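Local coordinates for protein hypothetical aspartyl-tRNA synthetase (Sulfolobus tokodaii, PDB 1WYD) that probably charges both tRNA(Asp) and tRNA(Asn) with aspartate, first activating the amino acid with ATP as a homodimeric class II aminoacyl-tRNA synthetase, at residues Gln131-Ile136 and Arg403-Leu408. Numbering follows the deposited sequence.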
loop_
_atom_site.group_PDB
_atom_site.type_symbol
_atom_site.label_atom_id
_atom_site.label_comp_id
_atom_site.label_asym_id
_atom_site.label_seq_id
_atom_site.Cartn_x
_atom_site.Cartn_y
_atom_site.Cartn_z
ATOM N N GLN B 131 18.762 4.366 -7.398
ATOM C CA GLN B 131 18.715 4.157 -5.953
ATOM C C GLN B 131 18.091 5.338 -5.212
ATOM O O GLN B 131 17.232 5.135 -4.357
ATOM C CB GLN B 131 20.110 3.815 -5.408
ATOM C CG GLN B 131 20.456 2.411 -5.724
ATOM C CD GLN B 131 21.397 1.742 -4.749
ATOM O OE1 GLN B 131 22.338 1.065 -5.172
ATOM N NE2 GLN B 131 21.136 1.878 -3.462
ATOM N N ALA B 132 18.456 6.560 -5.607
ATOM C CA ALA B 132 17.904 7.785 -4.988
ATOM C C ALA B 132 16.402 7.937 -5.258
ATOM O O ALA B 132 15.631 8.392 -4.398
ATOM C CB ALA B 132 18.653 9.009 -5.471
ATOM N N VAL B 133 15.991 7.535 -6.456
ATOM C CA VAL B 133 14.580 7.559 -6.821
ATOM C C VAL B 133 13.806 6.591 -5.948
ATOM O O VAL B 133 12.755 6.916 -5.428
ATOM C CB VAL B 133 14.383 7.254 -8.332
ATOM C CG1 VAL B 133 12.916 7.330 -8.729
ATOM C CG2 VAL B 133 15.192 8.239 -9.141
ATOM N N ILE B 134 14.362 5.408 -5.752
ATOM C CA ILE B 134 13.678 4.346 -5.041
ATOM C C ILE B 134 13.504 4.796 -3.586
ATOM O O ILE B 134 12.451 4.627 -2.972
ATOM C CB ILE B 134 14.534 3.057 -5.151
ATOM C CG1 ILE B 134 14.522 2.558 -6.601
ATOM C CG2 ILE B 134 14.083 2.031 -4.125
ATOM C CD1 ILE B 134 15.357 1.280 -6.865
ATOM N N LYS B 135 14.550 5.398 -3.056
ATOM C CA LYS B 135 14.528 5.946 -1.695
ATOM C C LYS B 135 13.524 7.076 -1.486
ATOM O O LYS B 135 12.814 7.087 -0.487
ATOM C CB LYS B 135 15.932 6.332 -1.251
ATOM C CG LYS B 135 16.736 5.109 -0.866
ATOM C CD LYS B 135 18.154 5.419 -0.350
ATOM C CE LYS B 135 19.122 5.660 -1.464
ATOM N NZ LYS B 135 20.555 5.672 -0.958
ATOM N N ILE B 136 13.421 7.986 -2.448
ATOM C CA ILE B 136 12.550 9.162 -2.318
ATOM C C ILE B 136 11.084 8.773 -2.359
ATOM O O ILE B 136 10.256 9.371 -1.639
ATOM C CB ILE B 136 12.874 10.209 -3.420
ATOM C CG1 ILE B 136 14.136 10.988 -3.046
ATOM C CG2 ILE B 136 11.716 11.184 -3.683
ATOM C CD1 ILE B 136 14.640 11.895 -4.172
ATOM N N ARG B 403 3.802 10.268 -11.238
ATOM C CA ARG B 403 3.724 11.632 -11.684
ATOM C C ARG B 403 4.226 12.552 -10.561
ATOM O O ARG B 403 4.995 13.466 -10.823
ATOM C CB ARG B 403 2.301 11.996 -12.069
ATOM C CG ARG B 403 2.062 11.978 -13.519
ATOM C CD ARG B 403 0.724 11.420 -13.815
ATOM N NE ARG B 403 0.520 11.161 -15.234
ATOM C CZ ARG B 403 -0.088 12.019 -16.035
ATOM N NH1 ARG B 403 -0.512 13.198 -15.554
ATOM N NH2 ARG B 403 -0.257 11.726 -17.308
ATOM N N LEU B 404 3.819 12.283 -9.315
ATOM C CA LEU B 404 4.284 13.056 -8.143
ATOM C C LEU B 404 5.781 12.916 -8.056
ATOM O O LEU B 404 6.469 13.829 -7.650
ATOM C CB LEU B 404 3.653 12.557 -6.837
ATOM C CG LEU B 404 4.316 12.916 -5.497
ATOM C CD1 LEU B 404 4.225 14.476 -5.150
ATOM C CD2 LEU B 404 3.748 12.048 -4.363
ATOM N N MET B 405 6.305 11.780 -8.503
ATOM C CA MET B 405 7.747 11.626 -8.434
ATOM C C MET B 405 8.556 12.606 -9.332
ATOM O O MET B 405 9.678 12.977 -8.968
ATOM C CB MET B 405 8.131 10.185 -8.647
ATOM C CG MET B 405 7.790 9.327 -7.441
ATOM S SD MET B 405 8.934 9.598 -6.041
ATOM C CE MET B 405 10.518 9.275 -6.689
ATOM N N VAL B 406 7.968 13.027 -10.465
ATOM C CA VAL B 406 8.570 14.031 -11.343
ATOM C C VAL B 406 8.804 15.336 -10.585
ATOM O O VAL B 406 9.874 15.962 -10.695
ATOM C CB VAL B 406 7.670 14.351 -12.533
ATOM C CG1 VAL B 406 8.236 15.507 -13.347
ATOM C CG2 VAL B 406 7.478 13.104 -13.416
ATOM N N MET B 407 7.804 15.744 -9.809
ATOM C CA MET B 407 7.908 16.927 -8.971
ATOM C C MET B 407 8.957 16.730 -7.852
ATOM O O MET B 407 9.550 17.690 -7.349
ATOM C CB MET B 407 6.493 17.275 -8.430
ATOM C CG MET B 407 6.453 18.359 -7.385
ATOM S SD MET B 407 4.843 18.458 -6.573
ATOM C CE MET B 407 4.920 20.214 -6.221
ATOM N N LEU B 408 9.208 15.495 -7.460
ATOM C CA LEU B 408 10.164 15.256 -6.382
ATOM C C LEU B 408 11.576 14.859 -6.798
ATOM O O LEU B 408 12.443 14.699 -5.928
ATOM C CB LEU B 408 9.631 14.237 -5.371
ATOM C CG LEU B 408 8.265 14.490 -4.748
ATOM C CD1 LEU B 408 7.920 13.248 -3.985
ATOM C CD2 LEU B 408 8.347 15.705 -3.775
#
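M405 and I136 meet because of how their torsions set them: the methionine chain folds at chi2 (-74°) and again at chi3, carrying its CE methyl to helix 128-150, while CG2 of I136 stands anti to the backbone N, on the side where helix 401-409 approaches, and meets the thioether there. The M405 methyl settles between V133 and I136, about one helical turn apart. M405 CE lies 3.7 Å from V133 CG1. It is also 3.5 Å from the carbonyl oxygen V133 O. Toward the isoleucine, M405 CE is 3.8 Å from I136 CG2. The sulfur M405 SD is 4.0 Å from that same I136 CG2. A flexible, unbranched thioether suits this place, since it can bend to fit the uneven surface made by two beta-branched side chains, whose own shapes are stiff and short.

I136 also reaches L408 with both branches: its CG2 lies 4.1 Å from L408 CB. Its CD1 is 4.0 Å from L408 O. The side chain of L408 also packs on I249, V250 and I253 of helix 235-256, making leucine a suitable apolar filler among three helices; I136 touches I253 too. The two segment axes pass 11.0 Å apart at 114°, a spacing spanned by M405 from one side and I136 from the other.

The contact thus joins helix 128-150, whose I134 and K135, directed away from this contact, pack on I154 of the second subunit, to helix 401-409, which follows strand 394-400 of the largely antiparallel core sheet of the class II catalytic domain. No hydrogen bond crosses between the segments; buried apolar surfaces meet by van der Waals contact, consistent with packing held mainly by the hydrophobic effect and close fit.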